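Local coordinates for thioesterase (Pseudomonas aeruginosa, PDB 3QY3), which probably hydrolyses fatty acyl-CoA thioesters and adopts the hotdog fold of thioesterases, at residues I34-G39 / K89-P94; Q82-Y87 / E129-L134. All blocks are in the same frame, centred on the assembly; numbering follows the deposited sequence. Where two conformers were deposited one is given.

Contact 1 (I34-G39 / K89-P94); sequences IPVRWG and KPVVHP
V36 is the first residue of 34-39 to meet the other segment. Its two methyls divide the work: CG2 rests against CG1 of V91 at 3.9 Å, while CG1 faces the rim of the H93 imidazole. V36 also packs on V47 and on Y55 of helix 51-66. The carbonyl of V36 comes to the edge of the same imidazole, its O 3.2 Å from CD2 of H93, a polar contact at a ring carbon. R37 gives the contact little; its side chain leaves for the second subunit, where the guanidinium meets Q54 and D40 of that chain. W38 then crosses H93 at about a right angle. Its CB stands over the imidazole face, 3.9 Å from the centroid of the H93 ring and 8° off the normal, a CH-pi contact. With CG anti to the backbone nitrogen (chi1 -176°), the indole swings so that its five-membered ring turns an edge to that face: a T-shaped pair with planes at 86° and CD1 of W38 3.9 Å from ND1 of H93. The opposite face of the imidazole is covered by its own neighbour P94, which follows a cis peptide bond. The contact thus joins the end region of strand 28-35 to the loop between strands 76-87 and 96-106, at the interface with the second subunit. Between the two segments the touch is mainly apolar and aromatic; H93 NE2 and the W38 backbone N each bond to a carboxylate oxygen of E58 of the second subunit, which would help fix the rotation of the imidazole.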
loop_
_atom_site.group_PDB
_atom_site.type_symbol
_atom_site.label_atom_id
_atom_site.label_comp_id
_atom_site.label_asym_id
_atom_site.label_seq_id
_atom_site.Cartn_x
_atom_site.Cartn_y
_atom_site.Cartn_z
ATOM N N ILE A 34 13.785 1.720 -9.525
ATOM C CA ILE A 34 12.722 1.877 -8.533
ATOM C C ILE A 34 13.259 1.284 -7.224
ATOM O O ILE A 34 13.291 0.037 -7.064
ATOM C CB ILE A 34 11.392 1.158 -8.893
ATOM C CG1 ILE A 34 10.859 1.431 -10.346
ATOM C CG2 ILE A 34 10.325 1.460 -7.766
ATOM C CD1 ILE A 34 10.503 2.846 -10.645
ATOM N N PRO A 35 13.644 2.149 -6.274
ATOM C CA PRO A 35 14.087 1.590 -4.993
ATOM C C PRO A 35 12.971 0.844 -4.300
ATOM O O PRO A 35 11.832 1.359 -4.199
ATOM C CB PRO A 35 14.511 2.835 -4.182
ATOM C CG PRO A 35 14.807 3.880 -5.220
ATOM C CD PRO A 35 13.872 3.616 -6.346
ATOM N N VAL A 36 13.330 -0.286 -3.716
ATOM C CA VAL A 36 12.437 -1.080 -2.878
ATOM C C VAL A 36 12.381 -0.512 -1.488
ATOM O O VAL A 36 13.410 -0.141 -0.929
ATOM C CB VAL A 36 12.905 -2.550 -2.821
ATOM C CG1 VAL A 36 12.056 -3.385 -1.858
ATOM C CG2 VAL A 36 12.833 -3.157 -4.250
ATOM N N ARG A 37 11.188 -0.447 -0.927
ATOM C CA ARG A 37 10.965 0.030 0.419
ATOM C C ARG A 37 10.765 -1.160 1.303
ATOM O O ARG A 37 10.257 -2.190 0.853
ATOM C CB ARG A 37 9.697 0.912 0.502
ATOM C CG ARG A 37 9.828 2.238 -0.209
ATOM C CD ARG A 37 8.430 2.895 -0.309
ATOM N NE ARG A 37 8.430 4.066 -1.170
ATOM C CZ ARG A 37 7.330 4.685 -1.576
ATOM N NH1 ARG A 37 6.117 4.271 -1.200
ATOM N NH2 ARG A 37 7.444 5.722 -2.422
ATOM N N TRP A 38 11.199 -1.046 2.557
ATOM C CA TRP A 38 11.135 -2.172 3.496
ATOM C C TRP A 38 9.687 -2.612 3.620
ATOM O O TRP A 38 9.371 -3.799 3.676
ATOM C CB TRP A 38 11.716 -1.740 4.823
ATOM C CG TRP A 38 11.801 -2.847 5.849
ATOM C CD1 TRP A 38 12.842 -3.719 6.026
ATOM C CD2 TRP A 38 10.799 -3.202 6.764
ATOM N NE1 TRP A 38 12.551 -4.603 7.027
ATOM C CE2 TRP A 38 11.292 -4.308 7.506
ATOM C CE3 TRP A 38 9.540 -2.670 7.085
ATOM C CZ2 TRP A 38 10.576 -4.877 8.570
ATOM C CZ3 TRP A 38 8.800 -3.289 8.136
ATOM C CH2 TRP A 38 9.317 -4.391 8.833
ATOM N N GLY A 39 8.777 -1.638 3.649
ATOM C CA GLY A 39 7.312 -1.917 3.792
ATOM C C GLY A 39 6.707 -2.547 2.555
ATOM O O GLY A 39 5.520 -2.879 2.595
ATOM N N LYS A 89 12.023 -14.672 -9.818
ATOM C CA LYS A 89 12.964 -14.649 -8.679
ATOM C C LYS A 89 12.464 -13.558 -7.720
ATOM O O LYS A 89 12.028 -12.485 -8.172
ATOM C CB LYS A 89 14.381 -14.293 -9.114
ATOM C CG LYS A 89 14.928 -15.096 -10.294
ATOM C CD LYS A 89 16.442 -14.755 -10.706
ATOM C CE LYS A 89 17.371 -14.346 -9.578
ATOM N NZ LYS A 89 17.838 -15.444 -8.648
ATOM N N PRO A 90 12.538 -13.827 -6.427
ATOM C CA PRO A 90 12.090 -12.821 -5.439
ATOM C C PRO A 90 13.090 -11.730 -5.266
ATOM O O PRO A 90 14.291 -11.939 -5.478
ATOM C CB PRO A 90 11.940 -13.648 -4.138
ATOM C CG PRO A 90 12.880 -14.779 -4.313
ATOM C CD PRO A 90 12.989 -15.071 -5.779
ATOM N N VAL A 91 12.599 -10.570 -4.836
ATOM C CA VAL A 91 13.452 -9.440 -4.490
ATOM C C VAL A 91 13.353 -9.274 -2.984
ATOM O O VAL A 91 12.273 -9.375 -2.399
ATOM C CB VAL A 91 13.025 -8.174 -5.202
ATOM C CG1 VAL A 91 13.806 -6.906 -4.707
ATOM C CG2 VAL A 91 13.088 -8.284 -6.765
ATOM N N VAL A 92 14.493 -8.998 -2.366
ATOM C CA VAL A 92 14.578 -8.769 -0.954
ATOM C C VAL A 92 15.204 -7.402 -0.666
ATOM O O VAL A 92 16.259 -7.081 -1.177
ATOM C CB VAL A 92 15.346 -9.891 -0.305
ATOM C CG1 VAL A 92 15.604 -9.658 1.212
ATOM C CG2 VAL A 92 14.581 -11.227 -0.464
ATOM N N HIS A 93 14.567 -6.635 0.216
ATOM C CA HIS A 93 15.131 -5.346 0.665
ATOM C C HIS A 93 16.480 -5.518 1.372
ATOM O O HIS A 93 16.677 -6.469 2.142
ATOM C CB HIS A 93 14.119 -4.694 1.616
ATOM C CG HIS A 93 14.467 -3.298 2.051
ATOM N ND1 HIS A 93 15.283 -3.033 3.119
ATOM C CD2 HIS A 93 14.100 -2.090 1.547
ATOM C CE1 HIS A 93 15.389 -1.717 3.278
ATOM N NE2 HIS A 93 14.654 -1.121 2.357
ATOM N N PRO A 94 17.411 -4.574 1.184
ATOM C CA PRO A 94 17.361 -3.419 0.313
ATOM C C PRO A 94 17.683 -3.866 -1.137
ATOM O O PRO A 94 18.538 -4.726 -1.348
ATOM C CB PRO A 94 18.465 -2.521 0.839
ATOM C CG PRO A 94 19.386 -3.413 1.555
ATOM C CD PRO A 94 18.625 -4.581 2.040
#

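Contact 2 (Q82-Y87 / E129-L134); sequences QSLHTY and EGHCKL
The H131 imidazole carries L84 on one face and Q82 at its edge. CB of L84 lies 3.9 Å from the centroid of the H131 ring, a CH-pi contact, and CD2 of L84 reaches the rim at CE1 and ND1. At the edge, NE2 of H131 gives its hydrogen to OE1 of Q82 at 3.1 Å, in the ring plane and on an amide lone pair; the amide itself is turned 36° from the ring. In the conformer given, NZ of K133 also bonds this oxygen, 3.2 Å away and above the carbonyl plane. Q82 and K133 run side by side, while NE2 of Q82 bonds OG1 of T86 of the fourth subunit. H131 has its CG between backbone N and carbonyl (chi1 74°), which tips the ring toward strand 82-87. On the other face of the sheet H85 sets CD2 over the centre of the Y87 ring and brings CE1 to 3.6 Å from N of E129; its ND1 bonds H115 on strand 110-119. The backbones pair antiparallel: L84 N to H131 O and T86 N to E129 O are both 2.8 Å, whereas Q82 N to K133 O is weak. One water joins OG1 of T86 to O of E129; that OG1 also bonds NE2 of Q82 of the fourth subunit. S83 and C132 turn toward helix 51-66. This is the hotdog fold, an antiparallel sheet wrapped round a long helix, and strand 82-87 extends it by pairing with the fourth subunit.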
loop_
_atom_site.group_PDB
_atom_site.type_symbol
_atom_site.label_atom_id
_atom_site.label_comp_id
_atom_site.label_asym_id
_atom_site.label_seq_id
_atom_site.Cartn_x
_atom_site.Cartn_y
_atom_site.Cartn_z
ATOM N N GLN A 82 -4.956 -4.695 -19.700
ATOM C CA GLN A 82 -4.517 -5.992 -19.248
ATOM C C GLN A 82 -3.084 -5.965 -18.713
ATOM O O GLN A 82 -2.198 -5.289 -19.272
ATOM C CB GLN A 82 -4.647 -6.986 -20.384
ATOM C CG GLN A 82 -4.307 -8.403 -19.948
ATOM C CD GLN A 82 -4.415 -9.345 -21.103
ATOM O OE1 GLN A 82 -3.421 -9.566 -21.788
ATOM N NE2 GLN A 82 -5.602 -9.887 -21.340
ATOM N N SER A 83 -2.858 -6.735 -17.652
ATOM C CA SER A 83 -1.531 -6.905 -17.100
ATOM C C SER A 83 -1.215 -8.347 -16.985
ATOM O O SER A 83 -2.038 -9.082 -16.449
ATOM C CB SER A 83 -1.475 -6.346 -15.642
ATOM O OG SER A 83 -1.612 -4.889 -15.659
ATOM N N LEU A 84 -0.023 -8.731 -17.436
ATOM C CA LEU A 84 0.467 -10.075 -17.285
ATOM C C LEU A 84 1.845 -9.991 -16.688
ATOM O O LEU A 84 2.682 -9.216 -17.129
ATOM C CB LEU A 84 0.552 -10.789 -18.629
ATOM C CG LEU A 84 1.323 -12.141 -18.605
ATOM C CD1 LEU A 84 0.506 -13.175 -18.025
ATOM C CD2 LEU A 84 1.795 -12.585 -20.043
ATOM N N HIS A 85 2.092 -10.783 -15.637
ATOM C CA HIS A 85 3.383 -10.822 -15.063
ATOM C C HIS A 85 3.734 -12.218 -14.613
ATOM O O HIS A 85 2.949 -12.840 -13.890
ATOM C CB HIS A 85 3.509 -9.860 -13.861
ATOM C CG HIS A 85 4.899 -9.774 -13.312
ATOM N ND1 HIS A 85 5.861 -8.988 -13.871
ATOM C CD2 HIS A 85 5.451 -10.302 -12.203
ATOM C CE1 HIS A 85 6.983 -9.135 -13.205
ATOM N NE2 HIS A 85 6.740 -9.890 -12.157
ATOM N N THR A 86 4.920 -12.661 -15.003
ATOM C CA THR A 86 5.498 -13.905 -14.570
ATOM C C THR A 86 6.613 -13.650 -13.555
ATOM O O THR A 86 7.534 -12.875 -13.838
ATOM C CB THR A 86 6.081 -14.682 -15.770
ATOM O OG1 THR A 86 5.023 -14.901 -16.681
ATOM C CG2 THR A 86 6.632 -16.020 -15.334
ATOM N N TYR A 87 6.484 -14.283 -12.379
ATOM C CA TYR A 87 7.355 -14.141 -11.232
ATOM C C TYR A 87 8.433 -15.221 -11.309
ATOM O O TYR A 87 8.174 -16.430 -11.218
ATOM C CB TYR A 87 6.642 -14.272 -9.863
ATOM C CG TYR A 87 5.513 -13.287 -9.682
ATOM C CD1 TYR A 87 5.709 -12.106 -8.985
ATOM C CD2 TYR A 87 4.253 -13.572 -10.159
ATOM C CE1 TYR A 87 4.677 -11.203 -8.849
ATOM C CE2 TYR A 87 3.194 -12.660 -10.002
ATOM C CZ TYR A 87 3.444 -11.489 -9.333
ATOM O OH TYR A 87 2.420 -10.635 -9.168
ATOM N N GLU A 129 8.852 -10.889 -15.770
ATOM C CA GLU A 129 8.633 -10.386 -17.126
ATOM C C GLU A 129 7.170 -10.499 -17.459
ATOM O O GLU A 129 6.453 -11.332 -16.949
ATOM C CB GLU A 129 9.465 -11.144 -18.185
ATOM C CG GLU A 129 9.257 -12.630 -18.145
ATOM C CD GLU A 129 10.088 -13.433 -19.223
ATOM O OE1 GLU A 129 11.188 -13.004 -19.609
ATOM O OE2 GLU A 129 9.598 -14.495 -19.635
ATOM N N GLY A 130 6.731 -9.724 -18.394
ATOM C CA GLY A 130 5.365 -9.802 -18.816
ATOM C C GLY A 130 5.024 -8.674 -19.797
ATOM O O GLY A 130 5.874 -8.189 -20.560
ATOM N N HIS A 131 3.792 -8.201 -19.720
ATOM C CA HIS A 131 3.370 -7.084 -20.564
ATOM C C HIS A 131 2.188 -6.364 -19.914
ATOM O O HIS A 131 1.543 -6.916 -18.975
ATOM C CB HIS A 131 2.999 -7.551 -21.993
ATOM C CG HIS A 131 1.698 -8.273 -22.051
ATOM N ND1 HIS A 131 1.611 -9.596 -22.394
ATOM C CD2 HIS A 131 0.429 -7.878 -21.734
ATOM C CE1 HIS A 131 0.350 -9.976 -22.345
ATOM N NE2 HIS A 131 -0.384 -8.969 -21.912
ATOM N N CYS A 132 1.931 -5.148 -20.444
ATOM C CA CYS A 132 0.807 -4.302 -20.101
ATOM C C CYS A 132 0.203 -3.807 -21.420
ATOM O O CYS A 132 0.917 -3.102 -22.209
ATOM C CB CYS A 132 1.318 -3.120 -19.233
ATOM S SG CYS A 132 0.112 -1.997 -18.592
ATOM N N LYS A 133 -1.054 -4.139 -21.665
ATOM C CA LYS A 133 -1.753 -3.635 -22.834
ATOM C C LYS A 133 -2.444 -2.347 -22.459
ATOM O O LYS A 133 -3.232 -2.344 -21.533
ATOM C CB LYS A 133 -2.778 -4.649 -23.307
ATOM C CG LYS A 133 -2.184 -6.025 -23.588
ATOM C CD LYS A 133 -3.239 -6.972 -24.195
ATOM C CE LYS A 133 -2.581 -8.180 -24.888
ATOM N NZ LYS A 133 -3.453 -9.405 -24.945
ATOM N N LEU A 134 -2.135 -1.273 -23.179
ATOM C CA LEU A 134 -2.712 0.015 -22.957
ATOM C C LEU A 134 -3.603 0.338 -24.144
ATOM O O LEU A 134 -3.303 -0.030 -25.286
ATOM C CB LEU A 134 -1.592 1.081 -22.875
ATOM C CG LEU A 134 -0.444 0.915 -21.859
ATOM C CD1 LEU A 134 0.723 1.798 -22.365
ATOM C CD2 LEU A 134 -0.957 1.329 -20.484
HETATM O O HOH W 1 4.926 -13.300 -18.849
#

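In the fold
Along the chain the segments alternate: 34-39, 82-87, 89-94, then 129-134, so the two contacts cross along the sequence. Segment 82-87 of contact 2 leads almost directly into 89-94 of contact 1, yet the centres of the contacts lie about 19 Å apart. Both reach the same antiparallel sheet: contact 2 sits within it, its centre about 8 Å from the centre of the chain, while contact 1 lies where strand 28-35 runs out beside the loop linking strands 76-87 and 96-106, about 17 Å out. Helix 51-66 packs against both. Each also meets other subunits, contact 1 the second and third, contact 2 the fourth, so together they tie one hotdog subunit into the four-chain assembly.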